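Local coordinates for protein coatomer subunit delta (Saccharomyces cerevisiae, PDB 5FJZ) that probably serves, as part of the coatomer coat, in retrograde Golgi-to-ER transport of dilysine-tagged proteins, and through its mu-homology domain binds the tether protein Dsl1, at residues Glu180-Asp185 with Ser191-Lys196; Ser130-Glu133 with Phe138-Ile141. One frame throughout, in Å; residues are numbered along the deposited sequence. Where two conformers were deposited one is given.

Contact 1: Glu180-Asp185 with Ser191-Lys196; sequences EVVNMD and SIKISK
Lys193 lays its CB on Val182 of the neighbouring strand and brings its tip, NZ, to the Glu180 carboxylate. The CB lies 3.7 Å from Val182 CG1 and a little farther from CG2. CG stands anti to the backbone N (chi1 176°), which carries the chain outward, and bends at chi3 and chi4 then bring the ammonium group back toward the other strand. There NZ forms a salt bridge with Glu180 OE2 at 2.9 Å, and it also lies 3.6 Å from Val182 CG1, so one methyl group underlies both ends of the lysine. The glutamate and lysine side chains run side by side and point the same way, whereas the valine crosses the lysine at about a right angle.

Beneath the ion pair, the same two residues are joined by two backbone bonds: Lys193 N gives a nearly straight one to Glu180 O (2.8 Å, 171° at the hydrogen), and Glu180 N answers to Lys193 O. Val182 N donates to Ser191 O. Farther along, the strands part, and a water takes over between Val182 O and Ser191 N. Ser191 OG lies 3.3 Å from Met184 CG, but its hydroxyl is hydrogen-bonded to Thr158 on the adjoining strand 155-159. On the other face Ile192 packs on Leu205 and Phe207 of strand 202-210. The arrangement is an antiparallel beta hairpin at the margin of a mixed sheet in the mu-homology domain, with strand 180-182 outermost within the chain.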
loop_
_atom_site.group_PDB
_atom_site.type_symbol
_atom_site.label_atom_id
_atom_site.label_comp_id
_atom_site.label_asym_id
_atom_site.label_seq_id
_atom_site.Cartn_x
_atom_site.Cartn_y
_atom_site.Cartn_z
ATOM N N GLU A 180 17.426 -16.071 -22.096
ATOM C CA GLU A 180 17.843 -16.895 -20.982
ATOM C C GLU A 180 16.971 -16.619 -19.755
ATOM O O GLU A 180 16.531 -15.515 -19.576
ATOM C CB GLU A 180 19.337 -16.642 -20.625
ATOM C CG GLU A 180 19.593 -15.269 -20.056
ATOM C CD GLU A 180 21.068 -14.858 -19.994
ATOM O OE1 GLU A 180 21.940 -15.729 -19.948
ATOM O OE2 GLU A 180 21.341 -13.634 -19.941
ATOM N N VAL A 181 16.806 -17.634 -18.914
ATOM C CA VAL A 181 16.145 -17.412 -17.660
ATOM C C VAL A 181 17.026 -16.524 -16.806
ATOM O O VAL A 181 18.281 -16.648 -16.818
ATOM C CB VAL A 181 15.492 -18.651 -17.021
ATOM C CG1 VAL A 181 15.562 -19.897 -17.867
ATOM C CG2 VAL A 181 15.784 -18.814 -15.557
ATOM N N VAL A 182 16.381 -15.643 -16.061
ATOM C CA VAL A 182 17.036 -14.708 -15.158
ATOM C C VAL A 182 16.255 -14.601 -13.865
ATOM O O VAL A 182 15.060 -14.878 -13.808
ATOM C CB VAL A 182 17.199 -13.264 -15.752
ATOM C CG1 VAL A 182 18.184 -13.268 -16.920
ATOM C CG2 VAL A 182 15.894 -12.705 -16.090
ATOM N N ASN A 183 16.970 -14.210 -12.803
ATOM C CA ASN A 183 16.306 -13.950 -11.596
ATOM C C ASN A 183 15.770 -12.493 -11.708
ATOM O O ASN A 183 16.506 -11.605 -11.982
ATOM C CB ASN A 183 17.247 -14.076 -10.421
ATOM C CG ASN A 183 16.584 -13.660 -9.120
ATOM O OD1 ASN A 183 16.982 -12.648 -8.522
ATOM N ND2 ASN A 183 15.725 -14.519 -8.580
ATOM N N MET A 184 14.527 -12.307 -11.374
ATOM C CA MET A 184 13.890 -11.034 -11.454
ATOM C C MET A 184 12.836 -11.082 -10.366
ATOM O O MET A 184 11.721 -11.565 -10.547
ATOM C CB MET A 184 13.342 -10.898 -12.859
ATOM C CG MET A 184 12.011 -10.238 -13.015
ATOM S SD MET A 184 12.285 -8.490 -12.860
ATOM C CE MET A 184 10.921 -7.969 -13.858
ATOM N N ASP A 185 13.138 -10.536 -9.202
ATOM C CA ASP A 185 12.115 -10.737 -8.182
ATOM C C ASP A 185 11.039 -9.622 -8.003
ATOM O O ASP A 185 10.185 -9.769 -7.156
ATOM C CB ASP A 185 12.711 -11.270 -6.890
ATOM C CG ASP A 185 13.751 -10.406 -6.379
ATOM O OD1 ASP A 185 13.638 -9.219 -6.687
ATOM O OD2 ASP A 185 14.611 -10.897 -5.632
ATOM N N SER A 191 11.228 -15.991 -15.025
ATOM C CA SER A 191 11.546 -14.828 -15.829
ATOM C C SER A 191 12.586 -15.163 -16.891
ATOM O O SER A 191 13.641 -15.771 -16.605
ATOM C CB SER A 191 12.056 -13.650 -15.016
ATOM O OG SER A 191 11.012 -13.165 -14.164
ATOM N N ILE A 192 12.309 -14.708 -18.097
ATOM C CA ILE A 192 13.180 -14.918 -19.282
ATOM C C ILE A 192 13.521 -13.589 -19.857
ATOM O O ILE A 192 12.643 -12.779 -20.173
ATOM C CB ILE A 192 12.506 -15.796 -20.412
ATOM C CG1 ILE A 192 12.118 -17.132 -19.837
ATOM C CG2 ILE A 192 13.514 -15.881 -21.582
ATOM C CD1 ILE A 192 11.105 -17.930 -20.696
ATOM N N LYS A 193 14.796 -13.354 -20.065
ATOM C CA LYS A 193 15.242 -12.124 -20.600
ATOM C C LYS A 193 15.659 -12.262 -21.994
ATOM O O LYS A 193 16.379 -13.195 -22.334
ATOM C CB LYS A 193 16.453 -11.657 -19.826
ATOM C CG LYS A 193 17.134 -10.387 -20.305
ATOM C CD LYS A 193 17.898 -9.663 -19.170
ATOM C CE LYS A 193 19.388 -9.781 -19.304
ATOM N NZ LYS A 193 19.899 -11.159 -19.341
ATOM N N ILE A 194 15.330 -11.264 -22.782
ATOM C CA ILE A 194 15.836 -11.126 -24.124
ATOM C C ILE A 194 16.783 -9.931 -24.180
ATOM O O ILE A 194 16.510 -8.865 -23.600
ATOM C CB ILE A 194 14.650 -11.043 -25.123
ATOM C CG1 ILE A 194 14.526 -12.406 -25.771
ATOM C CG2 ILE A 194 14.828 -10.039 -26.239
ATOM C CD1 ILE A 194 13.124 -12.626 -26.260
ATOM N N SER A 195 17.891 -10.093 -24.872
ATOM C CA SER A 195 18.924 -9.054 -24.915
ATOM C C SER A 195 18.520 -7.756 -25.556
ATOM O O SER A 195 18.809 -6.688 -25.022
ATOM C CB SER A 195 20.172 -9.603 -25.632
ATOM O OG SER A 195 21.313 -9.219 -24.913
ATOM N N LYS A 196 17.803 -7.836 -26.685
ATOM C CA LYS A 196 17.362 -6.678 -27.425
ATOM C C LYS A 196 16.053 -6.900 -28.166
ATOM O O LYS A 196 15.818 -7.997 -28.707
ATOM C CB LYS A 196 18.371 -6.329 -28.550
ATOM C CG LYS A 196 19.753 -5.882 -28.071
ATOM C CD LYS A 196 20.699 -5.780 -29.264
ATOM C CE LYS A 196 22.158 -6.000 -28.875
ATOM N NZ LYS A 196 22.732 -4.828 -28.151
HETATM O O HOH W 1 13.415 -16.819 -13.044
HETATM O O HOH W 2 10.537 -13.663 -11.716
#

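Contact 2: Ser130-Glu133 with Phe138-Ile141; sequences SPSE and FDVI
Ser130 and Asp139 face each other as an antiparallel hydrogen-bonded pair. Asp139 N donates to Ser130 O at 2.7 Å, and Ser130 N returns a bond to Asp139 O at 3.0 Å. Ser130 O is also approached by Phe138 CA in a CA-H...O contact of 3.4 Å. At the next step Pro131 faces Phe138 as a non-hydrogen-bonded pair; their side chains diverge, although Phe138 CD2 still comes within 4.0 Å of Pro131 CA.

Beyond the paired backbones, the Asp139 carboxylate lies against Ser132, where the first chain is leaving the strand. OD1 is 3.1 Å from Ser132 CB, and OD2 meets Ser132 CA at 3.6 Å. CG of the aspartate sits beside its own backbone N, anti to the carbonyl carbon (chi1 -64°), which directs the carboxylate toward this serine. The outer shell fixes it there: OD1 accepts a hydrogen bond from Thr208 OG1 on strand 202-210, the next strand of the sheet, and Ser132 packs on the same threonine. With an alanine here the carboxylate is gone, which is likely to leave the Thr208 hydroxyl without this acceptor and Ser132 CB without the oxygen packed on it. A water donates a hydrogen bond to Asp139 O and is only weakly joined to Ser130 OG, while the Phe138 ring is backed by Ala211, Glu214 and Leu217. The whole is the turn end of an antiparallel beta hairpin, strands 123-131 and 137-146, at the edge of a four-stranded sheet; both hairpin strands fall in the region that interacts with Dsl1.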
loop_
_atom_site.group_PDB
_atom_site.type_symbol
_atom_site.label_atom_id
_atom_site.label_comp_id
_atom_site.label_asym_id
_atom_site.label_seq_id
_atom_site.Cartn_x
_atom_site.Cartn_y
_atom_site.Cartn_z
ATOM N N SER A 130 0.436 -24.245 -26.934
ATOM C CA SER A 130 -0.036 -25.596 -27.242
ATOM C C SER A 130 0.694 -26.629 -26.350
ATOM O O SER A 130 1.780 -26.363 -25.854
ATOM C CB SER A 130 0.154 -25.877 -28.734
ATOM O OG SER A 130 1.547 -25.922 -29.010
ATOM N N PRO A 131 0.077 -27.802 -26.125
ATOM C CA PRO A 131 0.652 -28.773 -25.205
ATOM C C PRO A 131 1.963 -29.220 -25.731
ATOM O O PRO A 131 2.088 -29.349 -26.919
ATOM C CB PRO A 131 -0.361 -29.926 -25.216
ATOM C CG PRO A 131 -1.672 -29.283 -25.554
ATOM C CD PRO A 131 -1.327 -28.146 -26.499
ATOM N N SER A 132 2.938 -29.403 -24.873
ATOM C CA SER A 132 4.254 -29.797 -25.323
ATOM C C SER A 132 4.362 -31.293 -25.564
ATOM O O SER A 132 3.596 -32.093 -25.046
ATOM C CB SER A 132 5.361 -29.322 -24.388
ATOM O OG SER A 132 5.559 -30.188 -23.293
ATOM N N GLU A 133 5.322 -31.605 -26.426
ATOM C CA GLU A 133 5.641 -32.951 -26.862
ATOM C C GLU A 133 6.747 -33.573 -25.988
ATOM O O GLU A 133 7.175 -34.683 -26.242
ATOM C CB GLU A 133 6.072 -32.844 -28.373
ATOM C CG GLU A 133 6.530 -34.049 -29.193
ATOM C CD GLU A 133 5.892 -35.384 -28.832
ATOM O OE1 GLU A 133 4.957 -35.391 -28.000
ATOM O OE2 GLU A 133 6.334 -36.427 -29.386
ATOM N N PHE A 138 3.674 -26.804 -21.631
ATOM C CA PHE A 138 3.254 -26.080 -22.796
ATOM C C PHE A 138 4.361 -25.420 -23.597
ATOM O O PHE A 138 5.340 -24.957 -23.069
ATOM C CB PHE A 138 2.197 -25.045 -22.392
ATOM C CG PHE A 138 0.955 -25.631 -21.740
ATOM C CD1 PHE A 138 0.946 -25.920 -20.400
ATOM C CD2 PHE A 138 -0.189 -25.931 -22.503
ATOM C CE1 PHE A 138 -0.151 -26.494 -19.785
ATOM C CE2 PHE A 138 -1.319 -26.472 -21.896
ATOM C CZ PHE A 138 -1.283 -26.774 -20.534
ATOM N N ASP A 139 4.162 -25.404 -24.924
ATOM C CA ASP A 139 5.005 -24.749 -25.863
ATOM C C ASP A 139 4.358 -23.366 -26.092
ATOM O O ASP A 139 3.212 -23.236 -26.541
ATOM C CB ASP A 139 5.163 -25.513 -27.209
ATOM C CG ASP A 139 5.852 -26.861 -27.078
ATOM O OD1 ASP A 139 6.656 -27.138 -26.174
ATOM O OD2 ASP A 139 5.607 -27.713 -27.932
ATOM N N VAL A 140 5.053 -22.337 -25.635
ATOM C CA VAL A 140 4.600 -20.996 -25.672
ATOM C C VAL A 140 5.322 -20.201 -26.681
ATOM O O VAL A 140 6.557 -20.283 -26.777
ATOM C CB VAL A 140 4.838 -20.309 -24.296
ATOM C CG1 VAL A 140 4.336 -18.887 -24.301
ATOM C CG2 VAL A 140 4.149 -21.104 -23.179
ATOM N N ILE A 141 4.595 -19.330 -27.377
ATOM C CA ILE A 141 5.190 -18.347 -28.223
ATOM C C ILE A 141 4.615 -16.969 -27.851
ATOM O O ILE A 141 3.401 -16.755 -27.846
ATOM C CB ILE A 141 4.891 -18.632 -29.753
ATOM C CG1 ILE A 141 5.473 -19.977 -30.167
ATOM C CG2 ILE A 141 5.403 -17.476 -30.625
ATOM C CD1 ILE A 141 5.262 -20.371 -31.642
HETATM O O HOH W 3 2.826 -22.695 -29.215
#

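Both contacts join the two strands of an antiparallel beta hairpin, but they belong to different sheets of the mu-homology domain: contact 1 to the mixed sheet, contact 2 to the four-stranded antiparallel one. Contact 1 is partly buried, with its centre about 18 Å from the chain's centre, whereas contact 2 lies at the surface, about 31 Å out. Their centres are about 19 Å apart and they do not touch, yet strand 202-210, which belongs to the sheet of contact 2, also packs against a side chain of contact 1. Charge is used differently: in contact 1 acid and base pair across the strands, while in contact 2 the acid is held by a hydroxyl of a third strand.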